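Local coordinates for tRNA-splicing ligase RtcB (Thermus thermophilus, PDB 2EPG), which probably joins RNA ends carrying a 2',3'-cyclic phosphate or 3'-phosphate to 5'-hydroxyl ends, using GTP and manganese ions, at residues A[271-276]-A[282-287]; A[58-63]-A[86-91]. All blocks are in the same frame, centred on the assembly; numbering follows the deposited sequence.

Interaction 1 (A[271-276]-A[282-287]); sequences YGIELV and AAPIKS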
loop_
_atom_site.group_PDB
_atom_site.type_symbol
_atom_site.label_atom_id
_atom_site.label_comp_id
_atom_site.label_asym_id
_atom_site.label_seq_id
_atom_site.Cartn_x
_atom_site.Cartn_y
_atom_site.Cartn_z
ATOM N N TYR A 271 -17.725 25.404 4.062
ATOM C CA TYR A 271 -16.295 25.674 4.009
ATOM C C TYR A 271 -15.755 26.456 2.831
ATOM O O TYR A 271 -14.608 26.903 2.861
ATOM C CB TYR A 271 -15.541 24.350 4.165
ATOM C CG TYR A 271 -15.942 23.640 5.429
ATOM C CD1 TYR A 271 -16.396 22.318 5.408
ATOM C CD2 TYR A 271 -15.944 24.319 6.646
ATOM C CE1 TYR A 271 -16.848 21.697 6.574
ATOM C CE2 TYR A 271 -16.394 23.712 7.810
ATOM C CZ TYR A 271 -16.847 22.406 7.774
ATOM O OH TYR A 271 -17.310 21.833 8.946
ATOM N N GLY A 272 -16.571 26.629 1.798
ATOM C CA GLY A 272 -16.129 27.387 0.641
ATOM C C GLY A 272 -14.996 26.759 -0.158
ATOM O O GLY A 272 -14.170 27.465 -0.743
ATOM N N ILE A 273 -14.950 25.430 -0.186
ATOM C CA ILE A 273 -13.917 24.719 -0.933
ATOM C C ILE A 273 -14.428 24.475 -2.355
ATOM O O ILE A 273 -15.374 23.715 -2.560
ATOM C CB ILE A 273 -13.594 23.363 -0.268
ATOM C CG1 ILE A 273 -13.099 23.587 1.166
ATOM C CG2 ILE A 273 -12.539 22.626 -1.072
ATOM C CD1 ILE A 273 -13.036 22.317 2.002
ATOM N N GLU A 274 -13.811 25.132 -3.330
ATOM C CA GLU A 274 -14.206 24.980 -4.726
ATOM C C GLU A 274 -13.626 23.702 -5.335
ATOM O O GLU A 274 -12.411 23.500 -5.331
ATOM C CB GLU A 274 -13.746 26.196 -5.532
ATOM C CG GLU A 274 -13.935 26.055 -7.030
ATOM C CD GLU A 274 -13.516 27.307 -7.786
ATOM O OE1 GLU A 274 -14.115 28.381 -7.533
ATOM O OE2 GLU A 274 -12.592 27.216 -8.627
ATOM N N LEU A 275 -14.501 22.850 -5.861
ATOM C CA LEU A 275 -14.101 21.580 -6.465
ATOM C C LEU A 275 -14.315 21.578 -7.982
ATOM O O LEU A 275 -15.451 21.584 -8.445
ATOM C CB LEU A 275 -14.916 20.436 -5.850
ATOM C CG LEU A 275 -14.973 20.361 -4.323
ATOM C CD1 LEU A 275 -16.030 19.350 -3.905
ATOM C CD2 LEU A 275 -13.601 19.989 -3.759
ATOM N N VAL A 276 -13.230 21.557 -8.753
ATOM C CA VAL A 276 -13.343 21.535 -10.214
ATOM C C VAL A 276 -13.911 20.190 -10.666
ATOM O O VAL A 276 -14.420 20.056 -11.773
ATOM C CB VAL A 276 -11.968 21.744 -10.902
ATOM C CG1 VAL A 276 -11.368 23.079 -10.482
ATOM C CG2 VAL A 276 -11.035 20.610 -10.553
ATOM N N ALA A 282 -13.626 17.173 -0.627
ATOM C CA ALA A 282 -12.712 17.285 0.515
ATOM C C ALA A 282 -13.272 18.184 1.615
ATOM O O ALA A 282 -14.210 18.930 1.386
ATOM C CB ALA A 282 -11.364 17.839 0.047
ATOM N N ALA A 283 -12.667 18.122 2.799
ATOM C CA ALA A 283 -13.087 18.936 3.927
ATOM C C ALA A 283 -11.836 19.385 4.667
ATOM O O ALA A 283 -10.792 18.732 4.601
ATOM C CB ALA A 283 -13.995 18.117 4.879
ATOM N N PRO A 284 -11.918 20.521 5.370
ATOM C CA PRO A 284 -10.744 20.988 6.099
ATOM C C PRO A 284 -10.313 19.926 7.088
ATOM O O PRO A 284 -11.144 19.328 7.780
ATOM C CB PRO A 284 -11.250 22.245 6.805
ATOM C CG PRO A 284 -12.305 22.756 5.865
ATOM C CD PRO A 284 -13.023 21.496 5.460
ATOM N N ILE A 285 -9.009 19.685 7.132
ATOM C CA ILE A 285 -8.430 18.725 8.051
ATOM C C ILE A 285 -8.869 19.084 9.476
ATOM O O ILE A 285 -9.203 18.209 10.269
ATOM C CB ILE A 285 -6.880 18.762 7.942
ATOM C CG1 ILE A 285 -6.431 18.080 6.646
ATOM C CG2 ILE A 285 -6.238 18.094 9.150
ATOM C CD1 ILE A 285 -5.059 18.488 6.206
ATOM N N LYS A 286 -8.915 20.378 9.789
ATOM C CA LYS A 286 -9.307 20.806 11.139
ATOM C C LYS A 286 -10.805 20.939 11.436
ATOM O O LYS A 286 -11.178 21.371 12.524
ATOM C CB LYS A 286 -8.632 22.125 11.491
ATOM C CG LYS A 286 -7.143 22.023 11.775
ATOM C CD LYS A 286 -6.619 23.419 12.090
ATOM C CE LYS A 286 -5.163 23.425 12.461
ATOM N NZ LYS A 286 -4.739 24.830 12.732
ATOM N N SER A 287 -11.654 20.585 10.476
ATOM C CA SER A 287 -13.103 20.656 10.637
ATOM C C SER A 287 -13.614 19.371 11.277
ATOM O O SER A 287 -12.947 18.336 11.215
ATOM C CB SER A 287 -13.772 20.774 9.267
ATOM O OG SER A 287 -13.675 19.521 8.574
#
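Tyr271 and Pro284 meet in a CH-pi contact that closes the loop between helix 268-271 and the short strand 283-284. Pro284 CD sits over one face of the Tyr271 ring, 3.9 Å from its centroid and 28° off the normal. Gly272, with positive phi, ends the helix in a Schellman motif, and the chain then turns so that Ile273 follows Tyr271 onto the proline. With CG1 anti to its own carbonyl carbon (chi1 -60°), Ile273 carries CD1 to 3.6 Å from Pro284 CD, and the same methyl lies 3.6 Å from Ala282 O. Leu275 adds a looser touch, CD2 standing 4.2 Å from Ala282 N. At the phenol end, Tyr271 OH packs against Ser287 CB and hydrogen-bonds to Glu289 in the following helix 288-321. Replacing Tyr271 by an alanine removes the ring and its hydroxyl, and is likely to leave Pro284 CD without an aromatic face to lie on and Glu289 without its phenol partner. Ser287, the N-cap of that helix, bonds through OG to Gly290 N and closes the type I turn 284-287: Pro284 O takes both Ser287 N and Ser287 OG, the hydroxyl lying 2.7 Å from Pro284 O on a lone pair in the carbonyl plane.

Interaction 2 (A[58-63]-A[86-91]); sequences MNVATL and GVAAFD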
loop_
_atom_site.group_PDB
_atom_site.type_symbol
_atom_site.label_atom_id
_atom_site.label_comp_id
_atom_site.label_asym_id
_atom_site.label_seq_id
_atom_site.Cartn_x
_atom_site.Cartn_y
_atom_site.Cartn_z
HETATM N N MSE A 58 -3.498 17.833 -12.037
HETATM C CA MSE A 58 -3.603 19.291 -12.016
HETATM C C MSE A 58 -4.774 19.748 -11.142
HETATM O O MSE A 58 -4.690 20.774 -10.472
HETATM C CB MSE A 58 -3.752 19.831 -13.445
HETATM C CG MSE A 58 -2.451 19.793 -14.233
HETATM SE SE MSE A 58 -2.705 19.936 -16.163
HETATM C CE MSE A 58 -2.954 21.854 -16.261
ATOM N N ASN A 59 -5.860 18.980 -11.140
ATOM C CA ASN A 59 -7.031 19.321 -10.325
ATOM C C ASN A 59 -6.660 19.230 -8.839
ATOM O O ASN A 59 -7.065 20.060 -8.029
ATOM C CB ASN A 59 -8.183 18.358 -10.618
ATOM C CG ASN A 59 -8.704 18.464 -12.046
ATOM O OD1 ASN A 59 -9.366 17.552 -12.529
ATOM N ND2 ASN A 59 -8.428 19.569 -12.710
ATOM N N VAL A 60 -5.892 18.207 -8.492
ATOM C CA VAL A 60 -5.451 18.010 -7.116
ATOM C C VAL A 60 -4.748 19.283 -6.652
ATOM O O VAL A 60 -4.980 19.757 -5.544
ATOM C CB VAL A 60 -4.485 16.807 -7.024
ATOM C CG1 VAL A 60 -3.861 16.728 -5.623
ATOM C CG2 VAL A 60 -5.241 15.512 -7.350
ATOM N N ALA A 61 -3.912 19.842 -7.523
ATOM C CA ALA A 61 -3.156 21.057 -7.227
ATOM C C ALA A 61 -4.009 22.304 -6.986
ATOM O O ALA A 61 -3.477 23.346 -6.597
ATOM C CB ALA A 61 -2.151 21.326 -8.358
ATOM N N THR A 62 -5.319 22.217 -7.238
ATOM C CA THR A 62 -6.212 23.359 -7.006
ATOM C C THR A 62 -6.748 23.367 -5.563
ATOM O O THR A 62 -7.331 24.352 -5.125
ATOM C CB THR A 62 -7.455 23.332 -7.927
ATOM O OG1 THR A 62 -8.263 22.191 -7.590
ATOM C CG2 THR A 62 -7.053 23.246 -9.398
ATOM N N LEU A 63 -6.546 22.276 -4.828
ATOM C CA LEU A 63 -7.048 22.170 -3.450
ATOM C C LEU A 63 -6.320 23.027 -2.408
ATOM O O LEU A 63 -5.103 23.187 -2.457
ATOM C CB LEU A 63 -7.067 20.700 -3.031
ATOM C CG LEU A 63 -8.039 19.902 -3.913
ATOM C CD1 LEU A 63 -7.969 18.416 -3.601
ATOM C CD2 LEU A 63 -9.451 20.417 -3.678
ATOM N N GLY A 86 -1.051 8.839 -7.206
ATOM C CA GLY A 86 -0.816 10.180 -6.704
ATOM C C GLY A 86 -0.382 10.325 -5.252
ATOM O O GLY A 86 -0.702 9.502 -4.405
ATOM N N VAL A 87 0.366 11.391 -4.986
ATOM C CA VAL A 87 0.852 11.728 -3.657
ATOM C C VAL A 87 0.565 13.218 -3.519
ATOM O O VAL A 87 0.951 14.019 -4.388
ATOM C CB VAL A 87 2.376 11.472 -3.527
ATOM C CG1 VAL A 87 2.900 12.014 -2.194
ATOM C CG2 VAL A 87 2.668 9.984 -3.640
ATOM N N ALA A 88 -0.116 13.598 -2.441
ATOM C CA ALA A 88 -0.451 15.010 -2.227
ATOM C C ALA A 88 -0.414 15.337 -0.748
ATOM O O ALA A 88 -1.177 14.777 0.035
ATOM C CB ALA A 88 -1.853 15.317 -2.800
ATOM N N ALA A 89 0.474 16.247 -0.371
ATOM C CA ALA A 89 0.618 16.646 1.017
ATOM C C ALA A 89 -0.179 17.934 1.259
ATOM O O ALA A 89 -0.200 18.833 0.404
ATOM C CB ALA A 89 2.102 16.854 1.341
ATOM N N PHE A 90 -0.854 17.997 2.410
ATOM C CA PHE A 90 -1.661 19.151 2.790
ATOM C C PHE A 90 -1.279 19.649 4.183
ATOM O O PHE A 90 -1.148 18.852 5.112
ATOM C CB PHE A 90 -3.144 18.781 2.739
ATOM C CG PHE A 90 -3.681 18.638 1.330
ATOM C CD1 PHE A 90 -3.590 17.425 0.650
ATOM C CD2 PHE A 90 -4.246 19.727 0.679
ATOM C CE1 PHE A 90 -4.058 17.298 -0.658
ATOM C CE2 PHE A 90 -4.715 19.611 -0.634
ATOM C CZ PHE A 90 -4.624 18.400 -1.303
ATOM N N ASP A 91 -1.090 20.962 4.324
ATOM C CA ASP A 91 -0.693 21.539 5.604
ATOM C C ASP A 91 -1.891 22.049 6.409
ATOM O O ASP A 91 -2.540 23.024 6.024
ATOM C CB ASP A 91 0.286 22.696 5.379
ATOM C CG ASP A 91 0.923 23.182 6.670
ATOM O OD1 ASP A 91 0.330 23.015 7.746
ATOM O OD2 ASP A 91 2.024 23.754 6.607
#
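Val60 and Leu63 face Ala88 and Phe90 across backbones that stay well apart, the nearest CA atoms being 7.6 Å from each other for Val60 and Ala88 and 8.8 Å for Leu63 and Phe90. The contact packs an alpha-helix and its following turn on a beta-sheet: the last part of helix 52-60 and the type I turn 60-63 lie against one side of strand 86-90, which is hydrogen-bonded in antiparallel pairing to strands 70-73 and 350-357. Ala88 and Phe90 are two apart on the strand and therefore present their side chains to the same face, while Val87 points away. Val60 turns CG1 anti to its backbone N (chi1 172°), which brings that methyl to 3.7 Å from Ala88 CB; the small alanine is consistent with the closer backbone approach here than at Leu63 and Phe90. Further along, Leu63 CB comes in at the edge of the Phe90 ring, near its plane, with CB 3.5 Å from Phe90 CE2. Leu63 CD1 adds a longer touch, 4.1 Å from Phe90 CZ. The ring is flanked by more than the leucine: Ile66 and Val97 also touch Phe90, and the ring of His355 meets it with the planes about 80° apart. The turn that places Leu63 is held within its own segment, since Leu63 N bonds to Val60 O at 3.1 Å and Thr62 N to Asn59 O at 2.9 Å. Outside it, Arg31 makes a backbone hydrogen bond with Ala61, and its side-chain NE bonds to Thr62 O. No hydrogen bond spans the two segments, and all four touching residues are buried, which implies that helix end and strand are held to each other here by the fit of hydrocarbon surfaces, while backbone hydrogen bonds run within the turn, to Arg31 and to neighbouring strands.

The two contacts adjoin, their centres about 12 Å apart, and both lie away from the predicted GMP and manganese sites. Interaction 2 is the core one, with every touching residue buried, whereas interaction 1 is partly buried. They meet directly: Leu275 CD2 packs on Leu63 CD2 at 4.2 Å, and Ile285 CD1 on Phe90 CB at 4.0 Å. Strand 97-98 links them further, since Val97 touches Ile273 and Ala282 as well as Leu63 and Phe90. Neither has a hydrogen bond across its segments, but interaction 2 is purely aliphatic and aromatic, whereas interaction 1 adds a proline-on-tyrosine contact beside a polar helix cap.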